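Local coordinates for NAD-dependent dehydrogenase (Rhizobium meliloti, PDB 4Z0P), which reduces glyoxylate and hydroxypyruvate, using NADPH as the source of the hydride, at residues 144-149 and 195-200; 165-170 and 178-183; 189-194 and 217-222. One frame throughout, in Å; residues are numbered along the deposited sequence.

Overall arrangement
From the N terminus, the chain passes through a separate five-stranded parallel sheet and enters the Rossmann-type domain holding all three contacts. Segment 144-149 opens contact 1. Before that contact closes, contact 2 pairs 165-170 with 178-183 across a seven-residue loop, so it is nested inside the larger one. Helix 187-193 then opens contact 3 at 189-194, contact 1 closes at 195-200, and contact 3 closes at 217-222; contacts 1 and 3 therefore cross, while 2 and 3 lie in series. Contact 2 adds edge strand 180-182 to 165-169, sheet neighbour of 142-146; contact 1 joins 142-146 to 196-199; contact 3 ties the end of helix 187-193 to the loop before strand 229-232. Contacts 1 and 2 both touch NADPH.

Contact 1. Residues 144-149 and 195-200; sequences GIMGMG and DFLVGL. With NDP (NADPH dihydro-nicotinamide-adenine-dinucleotide phosphate), chain H.
The carbonyl oxygen of V198 is gripped twice from the neighbouring strand: M146 N donates to it over 2.8 Å, and I145 CA adds a CA-H...O contact at 3.3 Å. Strands 142-146 and 196-199 run parallel inside a Rossmann-type sheet, a clear case of a dinucleotide site built at the carboxyl ends of its strands. G144 N to F196 O and V198 N to G144 O bond one end of the pair, and L200 N to M146 O continues the pattern just past the strands. On one face of the sheet I145 and V198 lie side by side and point the same way, CG1 of I145 being 4.0 Å from CB of V198; V107 of helix 97-115 also packs on V198. On the other face L197 has CG anti to its backbone N (chi1 180°), and the CD1 branch beyond it meets M146 SD at 3.7 Å; F190 touches both residues. At G147 a side chain would run into L200 O. With G149, this glycine fits the GxGxxG pattern of the cofactor loop, and M148 N makes a weak bond to NADPH O3B. One water closes the end of the contact: it accepts from G149 N at 3.0 Å and donates to L200 O and, at 2.7 Å, to the phosphate oxygen O1N of NADPH.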
# COMPACT_ATOMS: atom_id res chain seq x y z
N GLY A 144 -8.94 12.18 -3.91
CA GLY A 144 -8.79 13.52 -4.45
C GLY A 144 -7.51 14.11 -3.91
O GLY A 144 -7.36 14.20 -2.70
N ILE A 145 -6.61 14.52 -4.79
CA ILE A 145 -5.31 15.05 -4.38
C ILE A 145 -5.26 16.54 -4.59
O ILE A 145 -5.49 17.01 -5.72
CB ILE A 145 -4.16 14.38 -5.15
CG1 ILE A 145 -4.17 12.86 -4.89
CG2 ILE A 145 -2.82 14.98 -4.72
CD1 ILE A 145 -3.34 12.09 -5.87
N MET A 146 -5.03 17.29 -3.50
CA MET A 146 -4.79 18.73 -3.57
C MET A 146 -3.27 18.96 -3.67
O MET A 146 -2.53 18.65 -2.74
CB MET A 146 -5.40 19.45 -2.39
CG MET A 146 -6.91 19.50 -2.46
SD MET A 146 -7.78 20.14 -1.03
CE MET A 146 -7.27 21.83 -1.03
N GLY A 147 -2.86 19.53 -4.81
CA GLY A 147 -1.45 19.70 -5.18
C GLY A 147 -1.09 18.73 -6.28
O GLY A 147 -0.97 17.53 -6.02
N MET A 148 -0.96 19.22 -7.50
CA MET A 148 -0.73 18.42 -8.71
C MET A 148 0.65 18.72 -9.28
O MET A 148 0.80 18.94 -10.49
CB MET A 148 -1.80 18.75 -9.77
CG MET A 148 -3.14 18.10 -9.53
SD MET A 148 -3.06 16.36 -9.99
CE MET A 148 -2.81 15.58 -8.39
N GLY A 149 1.64 18.74 -8.41
CA GLY A 149 3.00 19.00 -8.82
C GLY A 149 3.77 17.70 -8.99
O GLY A 149 3.19 16.66 -9.34
N ASP A 195 -13.67 11.06 -1.57
CA ASP A 195 -13.79 10.23 -0.38
C ASP A 195 -12.54 10.25 0.50
O ASP A 195 -12.64 10.31 1.72
CB ASP A 195 -14.07 8.76 -0.77
CG ASP A 195 -15.31 8.59 -1.63
OD1 ASP A 195 -16.38 9.12 -1.23
OD2 ASP A 195 -15.24 7.92 -2.72
N PHE A 196 -11.37 10.10 -0.12
CA PHE A 196 -10.08 10.20 0.57
C PHE A 196 -9.38 11.44 0.04
O PHE A 196 -8.97 11.46 -1.12
CB PHE A 196 -9.15 9.01 0.28
CG PHE A 196 -9.58 7.66 0.83
CD1 PHE A 196 -10.77 7.45 1.53
CD2 PHE A 196 -8.76 6.55 0.59
CE1 PHE A 196 -11.10 6.17 2.01
CE2 PHE A 196 -9.10 5.28 1.05
CZ PHE A 196 -10.27 5.10 1.75
N LEU A 197 -9.20 12.44 0.90
CA LEU A 197 -8.51 13.67 0.53
C LEU A 197 -7.04 13.55 0.87
O LEU A 197 -6.71 13.29 2.03
CB LEU A 197 -9.10 14.86 1.29
CG LEU A 197 -8.45 16.22 1.00
CD1 LEU A 197 -8.64 16.61 -0.45
CD2 LEU A 197 -9.04 17.29 1.89
N VAL A 198 -6.17 13.78 -0.11
CA VAL A 198 -4.72 13.74 0.07
C VAL A 198 -4.15 15.12 -0.17
O VAL A 198 -4.32 15.70 -1.25
CB VAL A 198 -4.05 12.77 -0.92
CG1 VAL A 198 -2.52 12.82 -0.82
CG2 VAL A 198 -4.51 11.34 -0.64
N GLY A 199 -3.46 15.65 0.84
CA GLY A 199 -2.77 16.92 0.74
C GLY A 199 -1.29 16.77 0.37
O GLY A 199 -0.51 16.18 1.12
N LEU A 200 -0.92 17.32 -0.78
CA LEU A 200 0.46 17.41 -1.26
C LEU A 200 0.75 18.83 -1.77
O LEU A 200 1.34 19.02 -2.82
CB LEU A 200 0.72 16.38 -2.33
CG LEU A 200 0.85 14.95 -1.77
CD1 LEU A 200 0.82 13.94 -2.91
CD2 LEU A 200 2.09 14.79 -0.94
PA NDP H . 5.42 21.23 -6.62
O1A NDP H . 5.87 22.68 -6.60
O2A NDP H . 5.89 20.38 -7.75
O5B NDP H . 3.84 21.25 -6.62
C5B NDP H . 3.06 22.12 -5.82
C4B NDP H . 1.63 22.02 -6.28
O4B NDP H . 0.84 22.76 -5.36
C3B NDP H . 1.37 22.62 -7.66
O3B NDP H . 0.39 21.82 -8.31
C2B NDP H . 0.81 23.99 -7.34
O2B NDP H . -0.05 24.53 -8.32
C1B NDP H . 0.03 23.66 -6.10
N9A NDP H . -0.26 24.89 -5.34
C8A NDP H . 0.57 25.72 -4.68
N7A NDP H . -0.03 26.73 -4.11
C5A NDP H . -1.35 26.55 -4.42
C6A NDP H . -2.52 27.28 -4.14
N6A NDP H . -2.50 28.42 -3.40
N1A NDP H . -3.71 26.82 -4.61
C2A NDP H . -3.72 25.70 -5.34
N3A NDP H . -2.68 24.93 -5.68
C4A NDP H . -1.51 25.40 -5.18
O3 NDP H . 5.85 20.67 -5.16
PN NDP H . 6.12 19.09 -4.88
O1N NDP H . 5.01 18.27 -5.45
O2N NDP H . 7.52 18.74 -5.23
O5D NDP H . 6.08 19.14 -3.29
C5D NDP H . 4.88 19.51 -2.64
C4D NDP H . 5.12 19.72 -1.15
O4D NDP H . 5.25 18.46 -0.49
C3D NDP H . 6.40 20.44 -0.76
O3D NDP H . 6.26 21.86 -0.92
C2D NDP H . 6.65 20.05 0.68
O2D NDP H . 6.02 20.99 1.57
C1D NDP H . 5.89 18.70 0.76
N1N NDP H . 6.77 17.57 1.06
C2N NDP H . 6.61 16.84 2.24
C3N NDP H . 7.41 15.77 2.53
C7N NDP H . 7.17 14.87 3.71
O7N NDP H . 8.09 14.11 4.05
N7N NDP H . 6.02 14.92 4.35
C4N NDP H . 8.51 15.42 1.61
C5N NDP H . 8.62 16.26 0.39
C6N NDP H . 7.78 17.25 0.14
P2B NDP H . 0.52 25.10 -9.71
O1X NDP H . 0.92 23.87 -10.47
O2X NDP H . -0.71 25.79 -10.28
O3X NDP H . 1.64 26.02 -9.37
O HOH W 1 2.30 18.08 -5.56

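Contact 2. Residues 165-170 and 178-183; sequences KVIGWS and GVETYD. With NDP (NADPH dihydro-nicotinamide-adenine-dinucleotide phosphate), chain H.
G168 exchanges backbone bonds with both neighbours of T181, its N donating to E180 O and its O accepting from Y182 N at 2.8 Å; S170 N to Y182 O continues this parallel pairing of strand 165-169 with 180-182, the outermost strand on this side of the Rossmann-type sheet. Toward the start of the pair direct bonding gives way to water: a single molecule donates to V166 O and accepts from E180 N and K165 NZ. Charged groups meet at this same end. K165 NZ forms a salt bridge of 2.6 Å with E180 OE2, approaching on the anti side and 26° out of the carboxylate plane, while E180 OE1 has R193 as a second cationic partner. Apolar contacts lie on both faces: I167 CD1 lies 4.2 Å from Y182 CE1, and on the other face the CG1 methyls of V166 and V179 meet where helix 150-161 covers them. W169 dominates the far end: with CG anti to its backbone N (chi1 177°), its indole has CD1 3.9 Å from Y182 CB, NE1 bonded to A184 O, and CH2 3.4 Å from C2A of the NADPH adenine. An alanine here would probably open a gap between Y182 and the adenine and leave A184 O without its indole donor. The chemistry is thus graded along the strands, from a carboxylate shared by K165 and R193, which probably keep it ionised while its charge offsets their mutual repulsion, to an aromatic end that packs against the cofactor.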
# COMPACT_ATOMS: atom_id res chain seq x y z
N LYS A 165 -10.24 5.40 -8.13
CA LYS A 165 -10.64 6.55 -8.92
C LYS A 165 -9.87 7.72 -8.38
O LYS A 165 -9.85 7.93 -7.16
CB LYS A 165 -12.16 6.77 -8.81
CG LYS A 165 -12.67 7.98 -9.57
CD LYS A 165 -12.96 7.66 -11.03
CE LYS A 165 -13.47 8.89 -11.76
NZ LYS A 165 -12.42 9.94 -11.88
N VAL A 166 -9.26 8.52 -9.25
CA VAL A 166 -8.41 9.61 -8.79
C VAL A 166 -8.76 10.88 -9.50
O VAL A 166 -8.91 10.89 -10.72
CB VAL A 166 -6.91 9.29 -9.01
CG1 VAL A 166 -6.06 10.41 -8.44
CG2 VAL A 166 -6.52 7.97 -8.38
N ILE A 167 -8.88 11.95 -8.73
CA ILE A 167 -9.02 13.29 -9.28
C ILE A 167 -8.02 14.21 -8.58
O ILE A 167 -7.59 13.94 -7.47
CB ILE A 167 -10.46 13.83 -9.14
CG1 ILE A 167 -10.92 13.89 -7.67
CG2 ILE A 167 -11.41 12.97 -9.96
CD1 ILE A 167 -12.32 14.41 -7.45
N GLY A 168 -7.72 15.33 -9.23
CA GLY A 168 -6.71 16.27 -8.73
C GLY A 168 -7.18 17.71 -8.74
O GLY A 168 -8.03 18.09 -9.55
N TRP A 169 -6.57 18.51 -7.86
CA TRP A 169 -6.86 19.94 -7.78
C TRP A 169 -5.57 20.71 -7.59
O TRP A 169 -4.68 20.30 -6.83
CB TRP A 169 -7.82 20.22 -6.63
CG TRP A 169 -8.14 21.66 -6.41
CD1 TRP A 169 -9.13 22.38 -7.01
CD2 TRP A 169 -7.47 22.56 -5.51
NE1 TRP A 169 -9.13 23.68 -6.53
CE2 TRP A 169 -8.11 23.82 -5.63
CE3 TRP A 169 -6.39 22.44 -4.63
CZ2 TRP A 169 -7.73 24.94 -4.86
CZ3 TRP A 169 -6.00 23.55 -3.88
CH2 TRP A 169 -6.66 24.79 -4.01
N SER A 170 -5.47 21.85 -8.28
CA SER A 170 -4.36 22.79 -8.05
C SER A 170 -4.80 24.13 -8.57
O SER A 170 -5.93 24.27 -9.05
CB SER A 170 -3.07 22.29 -8.70
OG SER A 170 -3.25 22.09 -10.10
N GLY A 178 -5.84 9.71 -17.48
CA GLY A 178 -6.52 8.87 -16.48
C GLY A 178 -6.88 9.53 -15.16
O GLY A 178 -7.36 8.86 -14.23
N VAL A 179 -6.64 10.85 -15.07
CA VAL A 179 -6.89 11.63 -13.86
C VAL A 179 -7.56 12.95 -14.25
O VAL A 179 -6.93 13.83 -14.82
CB VAL A 179 -5.58 11.94 -13.11
CG1 VAL A 179 -5.84 12.83 -11.89
CG2 VAL A 179 -4.89 10.64 -12.66
N GLU A 180 -8.84 13.09 -13.91
CA GLU A 180 -9.55 14.34 -14.13
C GLU A 180 -8.98 15.36 -13.15
O GLU A 180 -8.78 15.03 -11.97
CB GLU A 180 -11.03 14.22 -13.84
CG GLU A 180 -11.78 13.20 -14.68
CD GLU A 180 -13.12 12.91 -14.06
OE1 GLU A 180 -13.94 13.85 -14.05
OE2 GLU A 180 -13.32 11.78 -13.53
N THR A 181 -8.71 16.56 -13.63
CA THR A 181 -8.21 17.62 -12.77
C THR A 181 -9.09 18.85 -12.79
O THR A 181 -9.85 19.09 -13.75
CB THR A 181 -6.78 18.03 -13.17
OG1 THR A 181 -6.80 18.51 -14.51
CG2 THR A 181 -5.85 16.86 -13.07
N TYR A 182 -8.97 19.63 -11.72
CA TYR A 182 -9.74 20.82 -11.46
C TYR A 182 -8.79 21.96 -11.18
O TYR A 182 -7.74 21.76 -10.60
CB TYR A 182 -10.62 20.63 -10.22
CG TYR A 182 -11.76 19.63 -10.40
CD1 TYR A 182 -11.52 18.25 -10.32
CD2 TYR A 182 -13.07 20.06 -10.62
CE1 TYR A 182 -12.56 17.34 -10.50
CE2 TYR A 182 -14.11 19.16 -10.79
CZ TYR A 182 -13.86 17.81 -10.71
OH TYR A 182 -14.90 16.92 -10.88
N ASP A 183 -9.17 23.18 -11.60
CA ASP A 183 -8.42 24.39 -11.24
C ASP A 183 -8.96 25.00 -9.95
O ASP A 183 -9.86 24.45 -9.36
CB ASP A 183 -8.40 25.40 -12.39
CG ASP A 183 -9.78 25.88 -12.78
OD1 ASP A 183 -10.76 25.68 -12.04
OD2 ASP A 183 -9.87 26.48 -13.86
PA NDP H . 5.42 21.23 -6.62
O1A NDP H . 5.87 22.68 -6.60
O2A NDP H . 5.89 20.38 -7.75
O5B NDP H . 3.84 21.25 -6.62
C5B NDP H . 3.06 22.12 -5.82
C4B NDP H . 1.63 22.02 -6.28
O4B NDP H . 0.84 22.76 -5.36
C3B NDP H . 1.37 22.62 -7.66
O3B NDP H . 0.39 21.82 -8.31
C2B NDP H . 0.81 23.99 -7.34
O2B NDP H . -0.05 24.53 -8.32
C1B NDP H . 0.03 23.66 -6.10
N9A NDP H . -0.26 24.89 -5.34
C8A NDP H . 0.57 25.72 -4.68
N7A NDP H . -0.03 26.73 -4.11
C5A NDP H . -1.35 26.55 -4.42
C6A NDP H . -2.52 27.28 -4.14
N6A NDP H . -2.50 28.42 -3.40
N1A NDP H . -3.71 26.82 -4.61
C2A NDP H . -3.72 25.70 -5.34
N3A NDP H . -2.68 24.93 -5.68
C4A NDP H . -1.51 25.40 -5.18
O3 NDP H . 5.85 20.67 -5.16
PN NDP H . 6.12 19.09 -4.88
O1N NDP H . 5.01 18.27 -5.45
O2N NDP H . 7.52 18.74 -5.23
O5D NDP H . 6.08 19.14 -3.29
C5D NDP H . 4.88 19.51 -2.64
C4D NDP H . 5.12 19.72 -1.15
O4D NDP H . 5.25 18.46 -0.49
C3D NDP H . 6.40 20.44 -0.76
O3D NDP H . 6.26 21.86 -0.92
C2D NDP H . 6.65 20.05 0.68
O2D NDP H . 6.02 20.99 1.57
C1D NDP H . 5.89 18.70 0.76
N1N NDP H . 6.77 17.57 1.06
C2N NDP H . 6.61 16.84 2.24
C3N NDP H . 7.41 15.77 2.53
C7N NDP H . 7.17 14.87 3.71
O7N NDP H . 8.09 14.11 4.05
N7N NDP H . 6.02 14.92 4.35
C4N NDP H . 8.51 15.42 1.61
C5N NDP H . 8.62 16.26 0.39
C6N NDP H . 7.78 17.25 0.14
P2B NDP H . 0.52 25.10 -9.71
O1X NDP H . 0.92 23.87 -10.47
O2X NDP H . -0.71 25.79 -10.28
O3X NDP H . 1.64 26.02 -9.37
O HOH W 2 -10.26 10.67 -13.00
O HOH W 3 -8.92 7.54 -12.00
O HOH W 4 -5.12 20.65 -11.51

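Contact 3. Residues 189-194 and 217-222; sequences AFLGRT and AKLSRN
L191 and L219 meet through their CD2 methyls, 3.7 Å apart, at the closely packed inner side of this contact between the end of helix 187-193 and the loop that follows helix 213-216. The same CD2 of L219 is 3.9 Å from T194 CB, so one methyl serves both L191 of the helix and T194 just after it, and L219 continues onto L197 of the sheet. S220 CB is wedged 3.3 Å from G192 O. Backbone polar groups reinforce the inner side: S220 N donates to T194 O at 2.9 Å, bent to 144° at the hydrogen, and L219 CA lies 3.3 Å from L191 O in a CA-H...O contact. T194 OG1, anti to the carbonyl carbon (chi1 -66°), donates to F190 O from above the carbonyl plane, while R193 N reaches that oxygen from the opposite face; OG1 also sits over the centre of the F190 ring. The OG1 bond would hold the rotation of T194 about CA-CB beside L219.

The outer side is looser. K218 lays CB and CD across L191 CD1 (CB at 4.0 Å), and only the amino end beyond CD leads away. G192 O is linked through a water to N222 ND2, and the same water lies 3.2 Å from S220 OG. That hydroxyl accepts from N222 N at 3.0 Å, closing an ST turn. Here two successive helix-to-strand connections, leading into strands 196-199 and 229-232, pack together at the amino ends of the strands, an arrangement belonging to the parallel alpha/beta architecture of a Rossmann-type domain.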
# COMPACT_ATOMS: atom_id res chain seq x y z
N ALA A 189 -16.47 21.52 -6.30
CA ALA A 189 -16.91 20.36 -7.09
C ALA A 189 -15.99 19.17 -6.83
O ALA A 189 -16.44 18.03 -6.67
CB ALA A 189 -16.94 20.72 -8.56
N PHE A 190 -14.68 19.45 -6.81
CA PHE A 190 -13.66 18.46 -6.48
C PHE A 190 -13.87 17.85 -5.09
O PHE A 190 -13.89 16.63 -4.95
CB PHE A 190 -12.26 19.09 -6.66
CG PHE A 190 -11.16 18.39 -5.91
CD1 PHE A 190 -10.87 18.76 -4.61
CD2 PHE A 190 -10.35 17.44 -6.52
CE1 PHE A 190 -9.84 18.13 -3.91
CE2 PHE A 190 -9.31 16.83 -5.83
CZ PHE A 190 -9.06 17.17 -4.52
N LEU A 191 -14.07 18.68 -4.07
CA LEU A 191 -14.28 18.18 -2.70
C LEU A 191 -15.50 17.28 -2.60
O LEU A 191 -15.45 16.22 -1.98
CB LEU A 191 -14.41 19.34 -1.71
CG LEU A 191 -13.16 20.19 -1.52
CD1 LEU A 191 -13.51 21.46 -0.76
CD2 LEU A 191 -12.06 19.42 -0.79
N GLY A 192 -16.60 17.69 -3.25
CA GLY A 192 -17.84 16.93 -3.17
C GLY A 192 -17.78 15.54 -3.77
O GLY A 192 -18.61 14.70 -3.45
N ARG A 193 -16.80 15.30 -4.64
CA ARG A 193 -16.54 13.98 -5.22
C ARG A 193 -15.52 13.14 -4.44
O ARG A 193 -15.39 11.95 -4.72
CB ARG A 193 -15.98 14.12 -6.62
CG ARG A 193 -16.97 14.67 -7.63
CD ARG A 193 -16.31 14.73 -8.99
NE ARG A 193 -15.96 13.41 -9.49
CZ ARG A 193 -15.27 13.16 -10.60
NH1 ARG A 193 -14.78 14.15 -11.34
NH2 ARG A 193 -15.03 11.92 -10.97
N THR A 194 -14.83 13.73 -3.46
CA THR A 194 -13.68 13.12 -2.86
C THR A 194 -14.04 12.34 -1.61
O THR A 194 -14.61 12.90 -0.69
CB THR A 194 -12.61 14.18 -2.54
OG1 THR A 194 -12.14 14.71 -3.79
CG2 THR A 194 -11.44 13.56 -1.77
N ALA A 217 -16.25 19.38 5.79
CA ALA A 217 -17.71 19.30 5.61
C ALA A 217 -18.18 19.23 4.15
O ALA A 217 -19.31 18.83 3.89
CB ALA A 217 -18.39 20.44 6.32
N LYS A 218 -17.33 19.64 3.21
CA LYS A 218 -17.64 19.57 1.78
C LYS A 218 -17.20 18.28 1.11
O LYS A 218 -17.60 18.02 -0.02
CB LYS A 218 -17.03 20.77 1.05
CG LYS A 218 -17.68 22.09 1.43
CD LYS A 218 -16.99 23.21 0.66
CE LYS A 218 -17.53 24.59 1.02
NZ LYS A 218 -16.75 25.20 2.13
N LEU A 219 -16.43 17.45 1.81
CA LEU A 219 -16.02 16.14 1.27
C LEU A 219 -17.20 15.21 1.12
O LEU A 219 -18.23 15.37 1.78
CB LEU A 219 -14.93 15.54 2.16
CG LEU A 219 -13.59 16.29 2.13
CD1 LEU A 219 -12.63 15.77 3.20
CD2 LEU A 219 -12.93 16.16 0.77
N SER A 220 -17.07 14.25 0.22
CA SER A 220 -18.15 13.31 -0.03
C SER A 220 -18.52 12.45 1.17
O SER A 220 -17.64 11.93 1.87
CB SER A 220 -17.80 12.39 -1.20
OG SER A 220 -18.96 11.64 -1.54
N ARG A 221 -19.83 12.28 1.37
CA ARG A 221 -20.35 11.26 2.30
C ARG A 221 -20.98 10.10 1.56
O ARG A 221 -21.59 9.25 2.19
CB ARG A 221 -21.35 11.88 3.25
CG ARG A 221 -20.83 13.23 3.73
CD ARG A 221 -21.33 13.62 5.08
NE ARG A 221 -20.82 12.70 6.08
CZ ARG A 221 -19.67 12.80 6.75
NH1 ARG A 221 -19.41 11.87 7.65
NH2 ARG A 221 -18.80 13.82 6.57
N ASN A 222 -20.81 10.07 0.24
CA ASN A 222 -21.45 9.08 -0.63
C ASN A 222 -20.60 7.86 -0.91
O ASN A 222 -21.04 6.97 -1.64
CB ASN A 222 -21.84 9.75 -1.96
CG ASN A 222 -22.91 10.81 -1.77
OD1 ASN A 222 -23.81 10.63 -0.97
ND2 ASN A 222 -22.79 11.92 -2.48
O HOH W 5 -20.26 12.51 -4.34